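DynE8 (Micromonospora chersina, PDB 4AMM) belongs to the iterative polyketide synthase of enediyne (dynemicin) biosynthesis, where this piece, the acyltransferase domain, probably transfers acyl building blocks. Local coordinates at residues P1-G9 / S374-A383; R160-R168 / L385-P396. One frame throughout, in Å; residues are numbered along the deposited sequence. Where two conformers were deposited one is given.

Contact 1: P1-G9 / S374-A383; sequences PDHELVVCG and SAAGMAAGTA
One face of the His3 imidazole is covered by Ala376, whose CB stands 3.9 Å from the ring centroid and 27° off the normal, a CH-pi contact displaced toward the rim, while Asp2 OD1 lies in the ring plane at its edge. With CG anti to the carbonyl carbon (chi1 -76°), His3 lays this face on the first turn of helix 376-387 and buries ND1, which has no polar partner in the model. The other flat group, the Asp2 carboxylate, meets the segment leading into that helix with both oxygens. Ser374 OG donates to the syn lone pair of Asp2 OD2 at 2.9 Å; Ala375 N donates to Asp2 OD1, also at 2.9 Å, from the syn side but out of the carboxylate plane. Ser374 OG in turn accepts from Ala376 N at 3.1 Å, a capping bond, so one hydroxyl links the start of the helix to the carboxylate. The negative charge at this N-terminal end probably also suits the helix dipole.

Farther along, the contact turns apolar. Leu5 sends one branch to each of two residues: CD1 touches Ala383 CB at 3.5 Å, and CD2 crosses Thr382 at about a right angle, 3.8 Å from its CG2. Thr382 holds OG1 back on Met378 O at 2.7 Å; OG1 and Thr382 N reach that carbonyl from opposite faces of its plane.

Strand 4-9 and helix 376-383 run nearly parallel, 13° apart, their axes approaching to 7.8 Å. The alanines Ala379 and Ala383 also rest on strand 52-58, whereas Val6 points to helix 32-45. With a helix from the chain's end on the sheet face away from helix 32-45, this is a three-layer alpha/beta/alpha arrangement, consistent with the linker subdomain between ketosynthase and acyltransferase in such synthases.

Contact 2: R160-R168 / L385-P396; sequences RWLDRLGAR and LFAAGAVDDATP
Three groups gather at Ala390 O: Arg168 N donates to it at 2.9 Å, in the carbonyl plane and on a lone pair, Ala167 CA adds a CA-H...O contact at 3.3 Å, and water 3 bonds to it as well. The Arg168 bond joins two segments that have just left their helices through Schellman motifs, with Gly166 closing helix 144-165 and Gly389 closing helix 376-387, each at positive phi. Water 3 also binds Gly166 O and takes Arg168 NE as a donor. Water 4 bridges Arg168 NH2 to Gly389 O and to Asp392 OD1, the arginine and aspartate charges not being in contact; Asp392 has its direct salt bridge with Arg53.

Next to these polar groups lies an apolar layer. A chi1 of -57° turns Val391 CG1 away from its own carbonyl carbon and onto Leu165 CB, 3.5 Å away; CG1 also touches Ala167 CB. Leu162 CD2 meets Leu385 CD1 at 3.7 Å, the two side chains at about a right angle. Pro396 packs its CG on Leu165 CD2 and its CB on Arg164 NE; the extended Arg164 and the proline lie alongside each other pointing opposite ways, with Pro396 CA over one face of the guanidinium.

Trp161 receives Leu165 CD1 over one face and has Pro396 O at its edge, in plane; its CH2 is 3.8 Å from Pro396 CB, and NE1 bonds to Thr382 OG1. Cutting Trp161 back to an alanine is likely to leave a gap beside Pro396 and Leu165 CD1 and Thr382 OG1 without its indole donor. An Asx turn precedes Pro396: Asp393 OD1 accepts from Thr395 N, nearly along its C-O bond, and from Thr395 OG1 at 2.7 Å, on the syn side and 29° out of the carboxylate plane.

In the fold
From the N terminus, strand 4-10 enters the four-stranded antiparallel sheet at its outer side. Helix 144-165 then runs up to strand 171-174 of the parallel sheet, and helix 376-387, near the C terminus, packs against both sheets. Contact 1 closes a loop of 364 residues and contact 2 one of 216; their segments alternate along the chain, so the loops cross. Helix 376-387, shared by both, ties the antiparallel sheet to the parallel one: its first turns cover the former, and its end meets helix 144-165 and strand 99-103. The contacts also touch directly, where Val7 CB packs 3.8 Å from Phe386 CE2 and Leu5 CD2 3.9 Å from Ala394 CB.

Contact 1: P1-G9 / S374-A383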
ATOM      1  N   PRO A   1       7.042   4.002 -21.543  1.00 39.45           N
ATOM      2  CA  PRO A   1       7.173   4.213 -20.081  1.00 38.25           C
ATOM      3  C   PRO A   1       8.621   4.612 -19.673  1.00 37.28           C
ATOM      4  O   PRO A   1       9.570   4.254 -20.385  1.00 38.35           O
ATOM      5  CB  PRO A   1       6.757   2.855 -19.474  1.00 38.60           C
ATOM      6  CG  PRO A   1       6.844   1.865 -20.582  1.00 39.53           C
ATOM      7  CD  PRO A   1       6.716   2.605 -21.894  1.00 40.63           C
ATOM      8  N   ASP A   2       8.774   5.363 -18.559  1.00 35.62           N
ATOM      9  CA  ASP A   2      10.088   5.758 -18.007  1.00 33.65           C
ATOM     10  C   ASP A   2      10.859   4.646 -17.275  1.00 30.85           C
ATOM     11  O   ASP A   2      12.059   4.741 -17.056  1.00 30.66           O
ATOM     12  CB  ASP A   2       9.977   7.016 -17.116  1.00 34.82           C
ATOM     13  CG  ASP A   2       9.014   6.844 -15.905  1.00 39.18           C
ATOM     14  OD1 ASP A   2       8.267   5.831 -15.821  1.00 44.11           O
ATOM     15  OD2 ASP A   2       8.995   7.763 -15.038  1.00 43.16           O
ATOM     16  N   HIS A   3      10.162   3.565 -16.910  1.00 28.75           N
ATOM     17  CA  HIS A   3      10.860   2.397 -16.425  1.00 25.73           C
ATOM     18  C   HIS A   3      10.366   1.267 -17.308  1.00 23.31           C
ATOM     19  O   HIS A   3       9.178   1.229 -17.736  1.00 25.63           O
ATOM     20  CB  HIS A   3      10.536   2.026 -14.968  1.00 25.74           C
ATOM     21  CG  HIS A   3      11.196   2.897 -13.954  1.00 30.29           C
ATOM     22  ND1 HIS A   3      10.869   4.226 -13.821  1.00 29.87           N
ATOM     23  CD2 HIS A   3      12.170   2.647 -13.061  1.00 31.46           C
ATOM     24  CE1 HIS A   3      11.632   4.767 -12.891  1.00 32.10           C
ATOM     25  NE2 HIS A   3      12.416   3.827 -12.397  1.00 35.80           N
ATOM     26  N   GLU A   4      11.286   0.385 -17.596  1.00 18.70           N
ATOM     27  CA  GLU A   4      11.008  -0.823 -18.336  1.00 17.34           C
ATOM     28  C   GLU A   4      10.984  -1.978 -17.352  1.00 15.94           C
ATOM     29  O   GLU A   4      11.686  -1.973 -16.325  1.00 16.46           O
ATOM     30  CB  GLU A   4      12.080  -1.025 -19.403  1.00 19.28           C
ATOM     31  CG  GLU A   4      11.666  -2.137 -20.344  1.00 20.37           C
ATOM     32  CD  GLU A   4      10.272  -1.805 -20.971  1.00 28.24           C
ATOM     33  OE1 GLU A   4      10.190  -0.993 -21.926  1.00 27.24           O
ATOM     34  OE2 GLU A   4       9.256  -2.284 -20.396  1.00 24.69           O
ATOM     35  N   LEU A   5      10.222  -3.035 -17.670  1.00 14.54           N
ATOM     36  CA  LEU A   5      10.163  -4.247 -16.881  1.00 13.70           C
ATOM     37  C   LEU A   5      10.877  -5.357 -17.568  1.00 13.63           C
ATOM     38  O   LEU A   5      10.507  -5.708 -18.713  1.00 14.89           O
ATOM     39  CB  LEU A   5       8.672  -4.643 -16.750  1.00 14.10           C
ATOM     40  CG  LEU A   5       8.416  -6.010 -16.086  1.00 14.33           C
ATOM     41  CD1 LEU A   5       8.956  -6.063 -14.638  1.00 14.72           C
ATOM     42  CD2 LEU A   5       6.869  -6.233 -16.117  1.00 15.63           C
ATOM     43  N   VAL A   6      11.886  -5.948 -16.930  1.00 12.60           N
ATOM     44  CA  VAL A   6      12.664  -6.998 -17.537  1.00 12.35           C
ATOM     45  C   VAL A   6      12.536  -8.237 -16.694  1.00 11.79           C
ATOM     46  O   VAL A   6      12.866  -8.252 -15.498  1.00 13.68           O
ATOM     47  CB  VAL A   6      14.167  -6.635 -17.592  1.00 13.47           C
ATOM     48  CG1 VAL A   6      14.891  -7.735 -18.237  1.00 15.72           C
ATOM     49  CG2 VAL A   6      14.281  -5.342 -18.380  1.00 15.93           C
ATOM     50  N   VAL A   7      11.878  -9.280 -17.283  1.00 12.42           N
ATOM     51  CA  VAL A   7      11.716 -10.527 -16.576  1.00 13.32           C
ATOM     52  C   VAL A   7      12.419 -11.655 -17.284  1.00 15.30           C
ATOM     53  O   VAL A   7      12.526 -11.621 -18.520  1.00 17.28           O
ATOM     54  CB  VAL A   7      10.216 -10.904 -16.382  1.00 14.13           C
ATOM     55  CG1 VAL A   7       9.406  -9.787 -15.721  1.00 12.94           C
ATOM     56  CG2 VAL A   7       9.512 -11.338 -17.738  1.00 15.89           C
ATOM     57  N   CYS A   8      12.794 -12.668 -16.514  1.00 14.47           N
ATOM     58  CA  CYS A   8      13.113 -13.948 -17.160  1.00 18.24           C
ATOM     59  C   CYS A   8      13.149 -15.051 -16.149  1.00 16.15           C
ATOM     60  O   CYS A   8      12.963 -14.837 -14.973  1.00 15.10           O
ATOM     61  CB  CYS A   8      14.350 -13.888 -17.986  1.00 20.68           C
ATOM     62  SG  CYS A   8      15.718 -13.631 -16.951  1.00 22.82           S
ATOM     63  N   GLY A   9      13.387 -16.280 -16.654  1.00 16.09           N
ATOM     64  CA  GLY A   9      13.416 -17.373 -15.739  1.00 16.42           C
ATOM     65  C   GLY A   9      14.015 -18.612 -16.373  1.00 15.24           C
ATOM     66  O   GLY A   9      14.377 -18.606 -17.527  1.00 18.02           O
ATOM     67  N   SER A 374       4.324   8.497 -13.662  1.00 33.82           N
ATOM     68  CA  SER A 374       5.497   7.659 -13.806  1.00 32.88           C
ATOM     69  C   SER A 374       5.051   6.181 -13.785  1.00 31.64           C
ATOM     70  O   SER A 374       4.200   5.807 -12.966  1.00 31.72           O
ATOM     71  CB  SER A 374       6.530   7.964 -12.707  1.00 33.94           C
ATOM     72  OG  SER A 374       7.581   6.983 -12.670  1.00 35.83           O
ATOM     73  N   ALA A 375       5.614   5.383 -14.707  1.00 29.83           N
ATOM     74  CA  ALA A 375       5.427   3.926 -14.725  1.00 27.27           C
ATOM     75  C   ALA A 375       6.315   3.189 -13.726  1.00 26.79           C
ATOM     76  O   ALA A 375       6.334   1.925 -13.713  1.00 23.55           O
ATOM     77  CB  ALA A 375       5.685   3.396 -16.119  1.00 28.45           C
ATOM     78  N   ALA A 376       7.061   3.907 -12.915  1.00 23.99           N
ATOM     79  CA  ALA A 376       7.971   3.335 -11.921  1.00 24.45           C
ATOM     80  C   ALA A 376       7.234   2.275 -11.101  1.00 24.20           C
ATOM     81  O   ALA A 376       7.728   1.131 -10.980  1.00 21.81           O
ATOM     82  CB  ALA A 376       8.542   4.457 -10.993  1.00 26.49           C
ATOM     83  N   GLY A 377       6.089   2.636 -10.525  1.00 22.74           N
ATOM     84  CA  GLY A 377       5.385   1.726  -9.617  1.00 18.89           C
ATOM     85  C   GLY A 377       4.793   0.536 -10.357  1.00 17.73           C
ATOM     86  O   GLY A 377       4.904  -0.555  -9.845  1.00 16.78           O
ATOM     87  N   MET A 378       4.158   0.764 -11.528  1.00 18.76           N
ATOM     88  CA  MET A 378       3.563  -0.347 -12.238  0.50 17.19           C
ATOM     89  C   MET A 378       4.686  -1.291 -12.628  1.00 16.10           C
ATOM     90  O   MET A 378       4.497  -2.476 -12.461  1.00 16.08           O
ATOM     91  CB  MET A 378       2.650   0.017 -13.405  0.50 18.46           C
ATOM     92  CG  MET A 378       1.572   1.057 -13.064  0.50 22.79           C
ATOM     93  SD  MET A 378       0.277   0.667 -11.880  0.50 28.19           S
ATOM     94  CE  MET A 378      -0.199  -0.780 -12.795  0.50 19.18           C
ATOM     95  N   ALA A 379       5.858  -0.813 -13.042  1.00 14.10           N
ATOM     96  CA  ALA A 379       6.933  -1.760 -13.350  1.00 11.68           C
ATOM     97  C   ALA A 379       7.446  -2.446 -12.151  1.00 14.00           C
ATOM     98  O   ALA A 379       7.586  -3.704 -12.180  1.00 13.50           O
ATOM     99  CB  ALA A 379       8.114  -1.061 -14.050  1.00 15.63           C
ATOM    100  N   ALA A 380       7.731  -1.792 -11.046  1.00 12.25           N
ATOM    101  CA  ALA A 380       8.291  -2.455  -9.884  1.00 12.70           C
ATOM    102  C   ALA A 380       7.306  -3.419  -9.210  1.00 12.94           C
ATOM    103  O   ALA A 380       7.664  -4.492  -8.765  1.00 14.16           O
ATOM    104  CB  ALA A 380       8.822  -1.360  -8.867  1.00 15.67           C
ATOM    105  N   GLY A 381       6.062  -3.002  -9.080  1.00 12.92           N
ATOM    106  CA  GLY A 381       5.016  -3.825  -8.531  1.00 12.85           C
ATOM    107  C   GLY A 381       4.775  -5.041  -9.410  1.00 12.86           C
ATOM    108  O   GLY A 381       4.560  -6.121  -8.842  1.00 12.49           O
ATOM    109  N   THR A 382       4.816  -4.908 -10.728  1.00 12.53           N
ATOM    110  CA  THR A 382       4.565  -6.083 -11.570  1.00 12.31           C
ATOM    111  C   THR A 382       5.781  -6.981 -11.504  1.00 11.93           C
ATOM    112  O   THR A 382       5.652  -8.233 -11.489  1.00 12.41           O
ATOM    113  CB  THR A 382       4.249  -5.665 -12.991  1.00 13.32           C
ATOM    114  OG1 THR A 382       3.096  -4.781 -12.955  1.00 12.97           O
ATOM    115  CG2 THR A 382       3.844  -6.853 -13.825  1.00 14.46           C
ATOM    116  N   ALA A 383       7.009  -6.435 -11.410  1.00 11.15           N
ATOM    117  CA  ALA A 383       8.214  -7.269 -11.255  1.00 11.28           C
ATOM    118  C   ALA A 383       8.093  -8.044  -9.956  1.00 11.63           C
ATOM    119  O   ALA A 383       8.441  -9.268  -9.939  1.00 12.64           O
ATOM    120  CB  ALA A 383       9.501  -6.344 -11.173  1.00 12.10           C
TER

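Contact 2: R160-R168 / L385-P396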
ATOM      1  N   ARG A 160      -8.222  -4.009 -11.408  1.00 12.49           N
ATOM      2  CA  ARG A 160      -8.373  -4.429 -12.840  1.00 11.93           C
ATOM      3  C   ARG A 160      -7.004  -4.860 -13.356  1.00 12.80           C
ATOM      4  O   ARG A 160      -7.008  -5.884 -14.140  1.00 14.64           O
ATOM      5  CB  ARG A 160      -8.868  -3.302 -13.668  1.00 13.85           C
ATOM      6  CG  ARG A 160     -10.400  -3.038 -13.371  1.00 14.51           C
ATOM      7  CD  ARG A 160     -11.062  -2.145 -14.459  1.00 19.18           C
ATOM      8  NE  ARG A 160     -10.367  -0.887 -14.711  1.00 19.00           N
ATOM      9  CZ  ARG A 160     -10.580   0.308 -14.107  1.00 21.96           C
ATOM     10  NH1 ARG A 160     -11.403   0.395 -13.109  1.00 22.45           N
ATOM     11  NH2 ARG A 160      -9.910   1.387 -14.484  1.00 27.84           N
ATOM     12  N   TRP A 161      -5.891  -4.254 -12.973  1.00 12.16           N
ATOM     13  CA  TRP A 161      -4.567  -4.757 -13.422  1.00 12.35           C
ATOM     14  C   TRP A 161      -4.264  -6.079 -12.825  1.00 12.56           C
ATOM     15  O   TRP A 161      -3.801  -7.016 -13.532  1.00 11.20           O
ATOM     16  CB  TRP A 161      -3.519  -3.679 -13.020  1.00 11.93           C
ATOM     17  CG  TRP A 161      -2.056  -3.991 -13.351  1.00 12.13           C
ATOM     18  CD1 TRP A 161      -1.083  -4.243 -12.474  1.00 13.50           C
ATOM     19  CD2 TRP A 161      -1.531  -4.083 -14.652  1.00 12.63           C
ATOM     20  NE1 TRP A 161       0.100  -4.471 -13.169  1.00 12.97           N
ATOM     21  CE2 TRP A 161      -0.158  -4.375 -14.505  1.00 12.75           C
ATOM     22  CE3 TRP A 161      -2.062  -3.904 -15.926  1.00 13.56           C
ATOM     23  CZ2 TRP A 161       0.715  -4.531 -15.626  1.00 15.78           C
ATOM     24  CZ3 TRP A 161      -1.160  -4.044 -17.068  1.00 14.32           C
ATOM     25  CH2 TRP A 161       0.209  -4.337 -16.854  1.00 14.05           C
ATOM     26  N   LEU A 162      -4.486  -6.258 -11.539  1.00 10.99           N
ATOM     27  CA  LEU A 162      -4.304  -7.601 -10.935  1.00 11.85           C
ATOM     28  C   LEU A 162      -5.185  -8.628 -11.622  1.00 12.84           C
ATOM     29  O   LEU A 162      -4.727  -9.804 -11.844  1.00 13.53           O
ATOM     30  CB  LEU A 162      -4.657  -7.656  -9.407  1.00 14.13           C
ATOM     31  CG  LEU A 162      -3.838  -6.691  -8.574  1.00 14.57           C
ATOM     32  CD1 LEU A 162      -4.370  -6.733  -7.132  1.00 19.24           C
ATOM     33  CD2 LEU A 162      -2.346  -7.042  -8.577  1.00 15.59           C
ATOM     34  N   ASP A 163      -6.419  -8.277 -11.941  1.00 12.54           N
ATOM     35  CA  ASP A 163      -7.315  -9.238 -12.659  1.00 13.55           C
ATOM     36  C   ASP A 163      -6.763  -9.537 -14.083  1.00 11.72           C
ATOM     37  O   ASP A 163      -6.745 -10.767 -14.440  1.00 13.25           O
ATOM     38  CB  ASP A 163      -8.695  -8.623 -12.847  1.00 15.28           C
ATOM     39  CG  ASP A 163      -9.501  -8.436 -11.559  1.00 20.00           C
ATOM     40  OD1 ASP A 163      -9.244  -9.128 -10.546  1.00 24.45           O
ATOM     41  OD2 ASP A 163     -10.461  -7.598 -11.744  1.00 23.66           O
ATOM     42  N   ARG A 164      -6.234  -8.574 -14.779  1.00 11.57           N
ATOM     43  CA  ARG A 164      -5.673  -8.816 -16.134  1.00 11.94           C
ATOM     44  C   ARG A 164      -4.487  -9.791 -15.953  1.00 12.84           C
ATOM     45  O   ARG A 164      -4.287 -10.628 -16.860  1.00 12.97           O
ATOM     46  CB  ARG A 164      -5.209  -7.518 -16.755  1.00 12.85           C
ATOM     47  CG  ARG A 164      -4.602  -7.681 -18.159  1.00 14.50           C
ATOM     48  CD  ARG A 164      -4.454  -6.359 -18.797  1.00 16.17           C
ATOM     49  NE  ARG A 164      -3.981  -6.661 -20.132  1.00 19.93           N
ATOM     50  CZ  ARG A 164      -3.869  -5.796 -21.089  1.00 21.41           C
ATOM     51  NH1 ARG A 164      -4.136  -4.510 -20.822  1.00 25.51           N
ATOM     52  NH2 ARG A 164      -3.445  -6.183 -22.291  1.00 20.82           N
ATOM     53  N   LEU A 165      -3.727  -9.710 -14.874  1.00 11.55           N
ATOM     54  CA  LEU A 165      -2.551 -10.565 -14.650  1.00 12.19           C
ATOM     55  C   LEU A 165      -2.889 -11.894 -14.069  1.00 12.00           C
ATOM     56  O   LEU A 165      -2.009 -12.753 -13.952  1.00 13.03           O
ATOM     57  CB  LEU A 165      -1.551  -9.834 -13.718  1.00 12.33           C
ATOM     58  CG  LEU A 165      -0.854  -8.595 -14.273  1.00 15.35           C
ATOM     59  CD1 LEU A 165      -0.214  -7.952 -13.088  1.00 16.42           C
ATOM     60  CD2 LEU A 165       0.166  -8.944 -15.287  1.00 18.67           C
ATOM     61  N   GLY A 166      -4.131 -12.096 -13.623  1.00 13.00           N
ATOM     62  CA  GLY A 166      -4.461 -13.335 -12.888  1.00 13.68           C
ATOM     63  C   GLY A 166      -3.730 -13.447 -11.563  1.00 13.69           C
ATOM     64  O   GLY A 166      -3.341 -14.544 -11.114  1.00 14.00           O
ATOM     65  N   ALA A 167      -3.552 -12.362 -10.838  1.00 12.52           N
ATOM     66  CA  ALA A 167      -2.791 -12.431  -9.595  1.00 12.45           C
ATOM     67  C   ALA A 167      -3.400 -13.274  -8.513  1.00 13.07           C
ATOM     68  O   ALA A 167      -4.635 -13.281  -8.332  1.00 15.44           O
ATOM     69  CB  ALA A 167      -2.591 -10.944  -9.080  1.00 13.65           C
ATOM     70  N   ARG A 168      -2.529 -13.970  -7.795  1.00 12.40           N
ATOM     71  CA  ARG A 168      -2.997 -14.842  -6.689  1.00 13.31           C
ATOM     72  C   ARG A 168      -2.341 -14.502  -5.332  1.00 12.54           C
ATOM     73  O   ARG A 168      -1.552 -15.224  -4.776  1.00 16.31           O
ATOM     74  CB  ARG A 168      -2.642 -16.270  -7.018  1.00 14.89           C
ATOM     75  CG  ARG A 168      -3.488 -16.813  -8.194  1.00 17.98           C
ATOM     76  CD  ARG A 168      -3.308 -18.345  -8.355  1.00 21.12           C
ATOM     77  NE  ARG A 168      -1.913 -18.594  -8.657  1.00 23.94           N
ATOM     78  CZ  ARG A 168      -1.230 -19.716  -8.484  1.00 31.86           C
ATOM     79  NH1 ARG A 168      -1.810 -20.789  -7.963  1.00 31.50           N
ATOM     80  NH2 ARG A 168       0.051 -19.744  -8.841  1.00 30.50           N
ATOM     81  N   LEU A 385       5.315  -9.021  -8.357  1.00 11.54           N
ATOM     82  CA  LEU A 385       4.283 -10.091  -8.505  1.00 10.95           C
ATOM     83  C   LEU A 385       4.907 -11.191  -9.329  1.00 12.13           C
ATOM     84  O   LEU A 385       4.598 -12.401  -9.026  1.00 12.43           O
ATOM     85  CB  LEU A 385       3.118  -9.489  -9.201  1.00 10.85           C
ATOM     86  CG  LEU A 385       2.282  -8.485  -8.350  1.00 13.34           C
ATOM     87  CD1 LEU A 385       1.272  -7.757  -9.150  1.00 14.44           C
ATOM     88  CD2 LEU A 385       1.525  -9.225  -7.237  1.00 14.00           C
ATOM     89  N   PHE A 386       5.627 -10.913 -10.399  1.00 10.75           N
ATOM     90  CA  PHE A 386       6.149 -11.985 -11.262  1.00 11.10           C
ATOM     91  C   PHE A 386       7.190 -12.775 -10.531  1.00 13.11           C
ATOM     92  O   PHE A 386       7.141 -14.013 -10.470  1.00 11.76           O
ATOM     93  CB  PHE A 386       6.679 -11.408 -12.597  1.00 12.13           C
ATOM     94  CG  PHE A 386       7.264 -12.465 -13.506  1.00 11.33           C
ATOM     95  CD1 PHE A 386       6.391 -13.153 -14.364  1.00 12.29           C
ATOM     96  CD2 PHE A 386       8.590 -12.787 -13.452  1.00 11.40           C
ATOM     97  CE1 PHE A 386       6.903 -14.166 -15.186  1.00 11.24           C
ATOM     98  CE2 PHE A 386       9.108 -13.804 -14.240  1.00 12.29           C
ATOM     99  CZ  PHE A 386       8.243 -14.486 -15.160  1.00 13.99           C
ATOM    100  N   ALA A 387       8.192 -12.157  -9.910  1.00 12.26           N
ATOM    101  CA  ALA A 387       9.289 -12.899  -9.292  1.00 11.73           C
ATOM    102  C   ALA A 387       8.742 -13.721  -8.161  1.00 11.74           C
ATOM    103  O   ALA A 387       9.230 -14.855  -7.945  1.00 13.75           O
ATOM    104  CB  ALA A 387      10.393 -11.952  -8.836  1.00 13.67           C
ATOM    105  N   ALA A 388       7.790 -13.233  -7.392  1.00 11.58           N
ATOM    106  CA  ALA A 388       7.228 -13.944  -6.257  1.00 13.72           C
ATOM    107  C   ALA A 388       6.277 -15.045  -6.692  1.00 14.99           C
ATOM    108  O   ALA A 388       5.801 -15.811  -5.838  1.00 15.99           O
ATOM    109  CB  ALA A 388       6.510 -12.959  -5.302  1.00 17.20           C
ATOM    110  N   GLY A 389       5.997 -15.154  -8.008  1.00 12.89           N
ATOM    111  CA  GLY A 389       5.153 -16.241  -8.490  1.00 14.38           C
ATOM    112  C   GLY A 389       3.702 -15.959  -8.287  1.00 13.26           C
ATOM    113  O   GLY A 389       2.908 -16.920  -8.483  1.00 15.64           O
ATOM    114  N   ALA A 390       3.282 -14.725  -8.003  1.00 12.92           N
ATOM    115  CA  ALA A 390       1.836 -14.440  -7.871  1.00 12.28           C
ATOM    116  C   ALA A 390       1.176 -14.200  -9.246  1.00 12.45           C
ATOM    117  O   ALA A 390      -0.046 -14.261  -9.308  1.00 13.31           O
ATOM    118  CB  ALA A 390       1.598 -13.251  -6.952  1.00 13.57           C
ATOM    119  N   VAL A 391       1.949 -13.922 -10.293  1.00 10.84           N
ATOM    120  CA  VAL A 391       1.457 -13.797 -11.652  1.00 11.02           C
ATOM    121  C   VAL A 391       2.374 -14.595 -12.545  1.00 12.71           C
ATOM    122  O   VAL A 391       3.593 -14.711 -12.234  1.00 12.76           O
ATOM    123  CB  VAL A 391       1.292 -12.331 -12.172  1.00 11.40           C
ATOM    124  CG1 VAL A 391       0.358 -11.540 -11.266  1.00 12.89           C
ATOM    125  CG2 VAL A 391       2.662 -11.621 -12.284  1.00 13.95           C
ATOM    126  N   ASP A 392       1.844 -15.130 -13.637  1.00 11.49           N
ATOM    127  CA  ASP A 392       2.690 -15.964 -14.503  1.00 11.46           C
ATOM    128  C   ASP A 392       3.111 -15.358 -15.802  1.00 11.06           C
ATOM    129  O   ASP A 392       3.907 -15.938 -16.518  1.00 12.01           O
ATOM    130  CB  ASP A 392       1.908 -17.228 -14.810  1.00 13.61           C
ATOM    131  CG  ASP A 392       1.875 -18.163 -13.593  1.00 19.98           C
ATOM    132  OD1 ASP A 392       2.711 -18.098 -12.616  1.00 19.92           O
ATOM    133  OD2 ASP A 392       0.987 -19.067 -13.640  1.00 21.02           O
ATOM    134  N   ASP A 393       2.686 -14.101 -16.065  1.00 10.52           N
ATOM    135  CA  ASP A 393       2.813 -13.556 -17.457  1.00 10.57           C
ATOM    136  C   ASP A 393       2.900 -12.048 -17.349  1.00 11.65           C
ATOM    137  O   ASP A 393       1.901 -11.425 -16.960  1.00 13.39           O
ATOM    138  CB  ASP A 393       1.585 -14.050 -18.278  1.00 10.36           C
ATOM    139  CG  ASP A 393       1.609 -13.684 -19.697  1.00 11.25           C
ATOM    140  OD1 ASP A 393       2.381 -12.720 -20.100  1.00 11.99           O
ATOM    141  OD2 ASP A 393       0.865 -14.268 -20.523  1.00 12.26           O
ATOM    142  N   ALA A 394       4.066 -11.488 -17.668  1.00 11.11           N
ATOM    143  CA  ALA A 394       4.252 -10.049 -17.599  1.00 11.77           C
ATOM    144  C   ALA A 394       4.011  -9.373 -18.933  1.00 12.58           C
ATOM    145  O   ALA A 394       4.160  -8.110 -19.063  1.00 12.75           O
ATOM    146  CB  ALA A 394       5.726  -9.818 -17.129  1.00 12.63           C
ATOM    147  N   THR A 395       3.564 -10.083 -19.978  1.00 12.76           N
ATOM    148  CA  THR A 395       3.265  -9.444 -21.287  1.00 10.67           C
ATOM    149  C   THR A 395       2.255  -8.249 -21.223  1.00 13.36           C
ATOM    150  O   THR A 395       2.424  -7.387 -22.085  1.00 13.85           O
ATOM    151  CB  THR A 395       2.872 -10.420 -22.418  1.00 12.54           C
ATOM    152  OG1 THR A 395       1.633 -11.041 -22.056  1.00 13.01           O
ATOM    153  CG2 THR A 395       3.964 -11.441 -22.676  1.00 11.72           C
ATOM    154  N   PRO A 396       1.286  -8.218 -20.270  1.00 12.52           N
ATOM    155  CA  PRO A 396       0.390  -7.038 -20.246  1.00 13.06           C
ATOM    156  C   PRO A 396       1.187  -5.726 -20.107  1.00 13.63           C
ATOM    157  O   PRO A 396       0.650  -4.693 -20.563  1.00 15.22           O
ATOM    158  CB  PRO A 396      -0.489  -7.315 -19.033  1.00 15.18           C
ATOM    159  CG  PRO A 396      -0.570  -8.771 -18.949  1.00 15.51           C
ATOM    160  CD  PRO A 396       0.856  -9.245 -19.301  1.00 13.94           C
TER
HETATM  161  O   HOH W   1      -1.104 -15.383 -13.479  1.00 15.14           O
HETATM  162  O   HOH W   2       0.094 -12.954 -15.585  1.00 15.43           O
HETATM  163  O   HOH W   3      -0.976 -16.454 -10.912  1.00 21.69           O
HETATM  164  O   HOH W   4       1.269 -17.577 -10.474  1.00 29.41           O